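Local structure of AlkZ (Streptomyces sahachiroi, 5UUJ) at residues R138-T143 with P179-K184; A222-F227 with K243-M248. The protein is a member of the AlkZ-like DNA glycosylase family, which is grouped with the helix-turn-helix proteins. All blocks are in the same frame, centred on the assembly; numbering follows the deposited sequence.

Interaction 1: R138-T143 with P179-K184; sequences RDELVT and PNRGNK
R181 and E140 join a loop to a helix through a single two-pronged salt bridge. The side chain of R181 leaves the loop from CB with CG anti to the backbone N, which sends it out toward helix 138-146. CB, CG and CD form an extended arm. The chain then bends about the CG-CD bond (chi3 -56°), and this turn brings the guanidinium up to the carboxylate of E140. R181 CZ stays behind the nitrogens, 3.6 Å from E140 OE1. The two terminal nitrogens make the bonds, end-on and one to each oxygen. R181 NH2 gives a hydrogen bond of 2.9 Å to E140 OE1 on its syn side. R181 NH1 gives one of 3.0 Å to E140 OE2. Both oxygens lie near the guanidinium plane. The carboxylate, however, is turned 48° from that plane, so the two groups are not coplanar. NH1 therefore comes to OE2 from above the carboxylate, 43° out of its plane.

The loop links strand 176-177 to strand 186-188, and the helices 138-146, 155-160 and 162-172 come before it. This order is consistent with a winged-helix unit in which the loop is the wing tip. R181 opens a type II' beta turn that ends at K184. G182 takes the positive phi of this turn. The turn is closed by a bond of 3.0 Å from K184 N to R181 O. R181 also touches T186 on the strand that follows.

On the helix side, E140 N is hydrogen-bonded to T137 OG1, just before the helix. One turn is tied further by T143 OG1, which donates to D139 O at 2.7 Å. T143 N reaches the same oxygen from the opposite face of the carbonyl plane.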
loop_
_atom_site.group_PDB
_atom_site.type_symbol
_atom_site.label_atom_id
_atom_site.label_comp_id
_atom_site.label_asym_id
_atom_site.label_seq_id
_atom_site.Cartn_x
_atom_site.Cartn_y
_atom_site.Cartn_z
ATOM N N ARG A 138 10.287 -18.098 10.662
ATOM C CA ARG A 138 10.102 -18.867 9.437
ATOM C C ARG A 138 10.640 -20.281 9.613
ATOM O O ARG A 138 9.947 -21.258 9.333
ATOM C CB ARG A 138 10.796 -18.183 8.261
ATOM C CG ARG A 138 10.819 -19.009 6.979
ATOM C CD ARG A 138 11.570 -18.287 5.871
ATOM N NE ARG A 138 12.937 -17.954 6.273
ATOM C CZ ARG A 138 14.002 -18.727 6.072
ATOM N NH1 ARG A 138 13.885 -19.898 5.456
ATOM N NH2 ARG A 138 15.195 -18.324 6.485
ATOM N N ASP A 139 11.879 -20.381 10.082
ATOM C CA ASP A 139 12.534 -21.672 10.248
ATOM C C ASP A 139 11.796 -22.555 11.247
ATOM O O ASP A 139 11.665 -23.760 11.040
ATOM C CB ASP A 139 13.983 -21.478 10.696
ATOM C CG ASP A 139 14.848 -20.850 9.617
ATOM O OD1 ASP A 139 14.639 -21.163 8.425
ATOM O OD2 ASP A 139 15.739 -20.045 9.965
ATOM N N GLU A 140 11.313 -21.954 12.329
ATOM C CA GLU A 140 10.564 -22.697 13.333
ATOM C C GLU A 140 9.256 -23.233 12.754
ATOM O O GLU A 140 8.873 -24.370 13.027
ATOM C CB GLU A 140 10.283 -21.818 14.553
ATOM C CG GLU A 140 11.496 -21.606 15.444
ATOM C CD GLU A 140 11.209 -20.696 16.625
ATOM O OE1 GLU A 140 10.205 -19.954 16.582
ATOM O OE2 GLU A 140 11.989 -20.726 17.600
ATOM N N LEU A 141 8.580 -22.414 11.951
ATOM C CA LEU A 141 7.317 -22.818 11.339
ATOM C C LEU A 141 7.531 -23.913 10.293
ATOM O O LEU A 141 6.772 -24.883 10.230
ATOM C CB LEU A 141 6.619 -21.613 10.703
ATOM C CG LEU A 141 5.336 -21.905 9.916
ATOM C CD1 LEU A 141 4.301 -22.620 10.777
ATOM C CD2 LEU A 141 4.755 -20.624 9.343
ATOM N N VAL A 142 8.565 -23.756 9.472
ATOM C CA VAL A 142 8.867 -24.733 8.434
ATOM C C VAL A 142 9.258 -26.061 9.073
ATOM O O VAL A 142 8.919 -27.125 8.558
ATOM C CB VAL A 142 9.998 -24.238 7.503
ATOM C CG1 VAL A 142 10.506 -25.363 6.599
ATOM C CG2 VAL A 142 9.511 -23.074 6.658
ATOM N N THR A 143 9.964 -25.991 10.199
ATOM C CA THR A 143 10.381 -27.191 10.919
ATOM C C THR A 143 9.165 -27.947 11.447
ATOM O O THR A 143 9.128 -29.175 11.403
ATOM C CB THR A 143 11.330 -26.846 12.086
ATOM O OG1 THR A 143 12.534 -26.270 11.564
ATOM C CG2 THR A 143 11.688 -28.089 12.898
ATOM N N PRO A 179 5.036 -10.176 16.699
ATOM C CA PRO A 179 6.068 -9.245 17.158
ATOM C C PRO A 179 7.448 -9.759 16.773
ATOM O O PRO A 179 7.674 -10.966 16.840
ATOM C CB PRO A 179 5.886 -9.228 18.683
ATOM C CG PRO A 179 4.529 -9.834 18.930
ATOM C CD PRO A 179 4.312 -10.800 17.818
ATOM N N ASN A 180 8.348 -8.874 16.358
ATOM C CA ASN A 180 9.703 -9.298 16.038
ATOM C C ASN A 180 10.386 -9.867 17.269
ATOM O O ASN A 180 10.263 -9.318 18.365
ATOM C CB ASN A 180 10.527 -8.138 15.476
ATOM C CG ASN A 180 10.049 -7.684 14.111
ATOM O OD1 ASN A 180 9.328 -8.402 13.418
ATOM N ND2 ASN A 180 10.456 -6.484 13.714
ATOM N N ARG A 181 11.083 -10.983 17.087
ATOM C CA ARG A 181 11.933 -11.539 18.130
ATOM C C ARG A 181 13.350 -11.041 17.882
ATOM O O ARG A 181 14.079 -11.598 17.063
ATOM C CB ARG A 181 11.878 -13.065 18.132
ATOM C CG ARG A 181 12.531 -13.705 19.345
ATOM C CD ARG A 181 12.632 -15.209 19.177
ATOM N NE ARG A 181 11.333 -15.819 18.909
ATOM C CZ ARG A 181 11.166 -17.043 18.414
ATOM N NH1 ARG A 181 12.219 -17.797 18.119
ATOM N NH2 ARG A 181 9.944 -17.512 18.205
ATOM N N GLY A 182 13.728 -9.977 18.582
ATOM C CA GLY A 182 14.966 -9.287 18.287
ATOM C C GLY A 182 14.905 -8.724 16.881
ATOM O O GLY A 182 14.065 -7.872 16.582
ATOM N N ASN A 183 15.783 -9.216 16.012
ATOM C CA ASN A 183 15.833 -8.768 14.623
ATOM C C ASN A 183 15.129 -9.726 13.665
ATOM O O ASN A 183 14.945 -9.413 12.489
ATOM C CB ASN A 183 17.287 -8.585 14.189
ATOM C CG ASN A 183 17.986 -7.476 14.953
ATOM O OD1 ASN A 183 17.352 -6.519 15.404
ATOM N ND2 ASN A 183 19.299 -7.599 15.103
ATOM N N LYS A 184 14.734 -10.889 14.172
ATOM C CA LYS A 184 14.063 -11.891 13.351
ATOM C C LYS A 184 12.566 -11.616 13.221
ATOM O O LYS A 184 11.926 -11.126 14.153
ATOM C CB LYS A 184 14.286 -13.289 13.933
ATOM C CG LYS A 184 15.708 -13.808 13.765
ATOM C CD LYS A 184 15.899 -15.155 14.441
ATOM C CE LYS A 184 17.298 -15.702 14.205
ATOM N NZ LYS A 184 17.532 -16.974 14.944
#

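Interaction 2: A222-F227 with K243-M248; sequences ATIETF and KWFGDM
The ring of F245 meets I224 with one face and F227 with its edge. I224 CG1 sits over the centre of that face, 3.7 Å from the centroid of the F245 ring and only 8° off the normal, a CH-pi contact. The side chains of I224 and F245 run past each other in opposite directions, so I224 CD1 continues back toward the root of F245, 4.1 Å from its CB. F227 is met differently. The two rings form an edge-to-face pair, with centroids 5.6 Å apart and planes at 73°. The edge of F245 is directed to the face of F227, and F245 CE1 comes within 4.0 Å of F227 CD2. F227 has CG anti to its backbone N, which places its ring beside the outer end of F245.

The contact packs the start of helix 224-232, with T223 as its N-cap residue, against helix 238-248. Helix 204-219 completes the cluster: I212 touches F245, and Y215 makes a second edge-to-face pair with F227. No hydrogen bond crosses between the two segments. The contact is thus held by dispersion and by the weak electrostatics of C-H groups meeting ring faces, not by polar bonds.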
loop_
_atom_site.group_PDB
_atom_site.type_symbol
_atom_site.label_atom_id
_atom_site.label_comp_id
_atom_site.label_asym_id
_atom_site.label_seq_id
_atom_site.Cartn_x
_atom_site.Cartn_y
_atom_site.Cartn_z
ATOM N N ALA A 222 -11.072 7.280 -10.570
ATOM C CA ALA A 222 -10.236 6.264 -11.195
ATOM C C ALA A 222 -11.052 5.330 -12.074
ATOM O O ALA A 222 -12.268 5.213 -11.917
ATOM C CB ALA A 222 -9.495 5.471 -10.132
ATOM N N THR A 223 -10.370 4.671 -13.004
ATOM C CA THR A 223 -10.998 3.683 -13.870
ATOM C C THR A 223 -10.932 2.304 -13.230
ATOM O O THR A 223 -10.220 2.094 -12.244
ATOM C CB THR A 223 -10.319 3.614 -15.248
ATOM O OG1 THR A 223 -8.985 3.110 -15.095
ATOM C CG2 THR A 223 -10.276 4.988 -15.905
ATOM N N ILE A 224 -11.673 1.367 -13.806
ATOM C CA ILE A 224 -11.626 -0.021 -13.377
ATOM C C ILE A 224 -10.223 -0.587 -13.566
ATOM O O ILE A 224 -9.720 -1.310 -12.707
ATOM C CB ILE A 224 -12.648 -0.874 -14.152
ATOM C CG1 ILE A 224 -14.062 -0.488 -13.717
ATOM C CG2 ILE A 224 -12.405 -2.375 -13.927
ATOM C CD1 ILE A 224 -15.162 -1.140 -14.517
ATOM N N GLU A 225 -9.598 -0.251 -14.691
ATOM C CA GLU A 225 -8.257 -0.738 -15.001
ATOM C C GLU A 225 -7.246 -0.274 -13.960
ATOM O O GLU A 225 -6.406 -1.048 -13.499
ATOM C CB GLU A 225 -7.824 -0.263 -16.392
ATOM C CG GLU A 225 -6.409 -0.677 -16.775
ATOM C CD GLU A 225 -6.057 -0.326 -18.209
ATOM O OE1 GLU A 225 -6.886 0.314 -18.893
ATOM O OE2 GLU A 225 -4.948 -0.692 -18.655
ATOM N N THR A 226 -7.337 0.999 -13.600
ATOM C CA THR A 226 -6.437 1.596 -12.622
ATOM C C THR A 226 -6.613 0.937 -11.258
ATOM O O THR A 226 -5.636 0.692 -10.548
ATOM C CB THR A 226 -6.680 3.109 -12.511
ATOM O OG1 THR A 226 -6.338 3.733 -13.755
ATOM C CG2 THR A 226 -5.850 3.724 -11.394
ATOM N N PHE A 227 -7.859 0.641 -10.901
ATOM C CA PHE A 227 -8.152 -0.008 -9.633
ATOM C C PHE A 227 -7.503 -1.387 -9.541
ATOM O O PHE A 227 -6.847 -1.708 -8.548
ATOM C CB PHE A 227 -9.661 -0.138 -9.431
ATOM C CG PHE A 227 -10.039 -1.052 -8.301
ATOM C CD1 PHE A 227 -9.956 -0.622 -6.989
ATOM C CD2 PHE A 227 -10.468 -2.343 -8.552
ATOM C CE1 PHE A 227 -10.299 -1.460 -5.947
ATOM C CE2 PHE A 227 -10.815 -3.188 -7.513
ATOM C CZ PHE A 227 -10.729 -2.743 -6.209
ATOM N N LYS A 243 -19.080 -6.202 -13.010
ATOM C CA LYS A 243 -20.227 -6.429 -12.141
ATOM C C LYS A 243 -20.056 -5.711 -10.803
ATOM O O LYS A 243 -20.997 -5.100 -10.297
ATOM C CB LYS A 243 -20.436 -7.926 -11.904
ATOM C CG LYS A 243 -21.797 -8.266 -11.315
ATOM C CD LYS A 243 -21.683 -9.074 -10.027
ATOM C CE LYS A 243 -21.097 -10.459 -10.267
ATOM N NZ LYS A 243 -20.959 -11.224 -8.996
ATOM N N TRP A 244 -18.856 -5.789 -10.234
ATOM C CA TRP A 244 -18.571 -5.146 -8.954
ATOM C C TRP A 244 -18.873 -3.655 -8.998
ATOM O O TRP A 244 -19.566 -3.128 -8.129
ATOM C CB TRP A 244 -17.111 -5.358 -8.559
ATOM C CG TRP A 244 -16.799 -6.740 -8.088
ATOM C CD1 TRP A 244 -17.690 -7.728 -7.775
ATOM C CD2 TRP A 244 -15.497 -7.294 -7.875
ATOM N NE1 TRP A 244 -17.020 -8.859 -7.377
ATOM C CE2 TRP A 244 -15.672 -8.619 -7.431
ATOM C CE3 TRP A 244 -14.197 -6.795 -8.015
ATOM C CZ2 TRP A 244 -14.598 -9.452 -7.129
ATOM C CZ3 TRP A 244 -13.132 -7.625 -7.714
ATOM C CH2 TRP A 244 -13.339 -8.939 -7.278
ATOM N N PHE A 245 -18.344 -2.978 -10.011
ATOM C CA PHE A 245 -18.565 -1.549 -10.170
ATOM C C PHE A 245 -20.007 -1.254 -10.568
ATOM O O PHE A 245 -20.598 -0.279 -10.104
ATOM C CB PHE A 245 -17.600 -0.972 -11.205
ATOM C CG PHE A 245 -16.232 -0.686 -10.656
ATOM C CD1 PHE A 245 -15.370 -1.720 -10.335
ATOM C CD2 PHE A 245 -15.810 0.617 -10.458
ATOM C CE1 PHE A 245 -14.114 -1.459 -9.826
ATOM C CE2 PHE A 245 -14.550 0.884 -9.949
ATOM C CZ PHE A 245 -13.705 -0.156 -9.629
ATOM N N GLY A 246 -20.573 -2.107 -11.414
ATOM C CA GLY A 246 -21.920 -1.906 -11.909
ATOM C C GLY A 246 -22.973 -2.035 -10.828
ATOM O O GLY A 246 -23.933 -1.268 -10.796
ATOM N N ASP A 247 -22.790 -3.003 -9.938
ATOM C CA ASP A 247 -23.762 -3.266 -8.881
ATOM C C ASP A 247 -23.791 -2.157 -7.836
ATOM O O ASP A 247 -24.732 -2.062 -7.052
ATOM C CB ASP A 247 -23.463 -4.603 -8.198
ATOM C CG ASP A 247 -23.751 -5.796 -9.091
ATOM O OD1 ASP A 247 -24.425 -5.625 -10.127
ATOM O OD2 ASP A 247 -23.308 -6.911 -8.748
HETATM N N MSE A 248 -22.762 -1.318 -7.817
HETATM C CA MSE A 248 -22.743 -0.198 -6.890
HETATM C C MSE A 248 -23.712 0.887 -7.360
HETATM O O MSE A 248 -24.243 1.639 -6.547
HETATM C CB MSE A 248 -21.327 0.359 -6.742
HETATM C CG MSE A 248 -20.381 -0.589 -6.020
HETATM SE SE MSE A 248 -18.563 0.095 -5.858
HETATM C CE MSE A 248 -18.869 1.458 -4.498
#

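Interaction 1 closes before interaction 2 opens along the chain, and the two lie on opposite sides of the chain's centre. Their centres are 39 Å apart and their nearest atoms about 27 Å, so they do not touch. They share no helix or strand. The first joins helix 138-146 to the loop between strands 176-177 and 186-188, at the surface. The second, a buried contact, joins helix 224-232 to helix 238-248. Neither uses the five-stranded mixed sheet. All four segments belong to the AlkZ-like part of the chain. The contacts thus belong to two separate local parts of one chain, one made by charge and one by apolar packing.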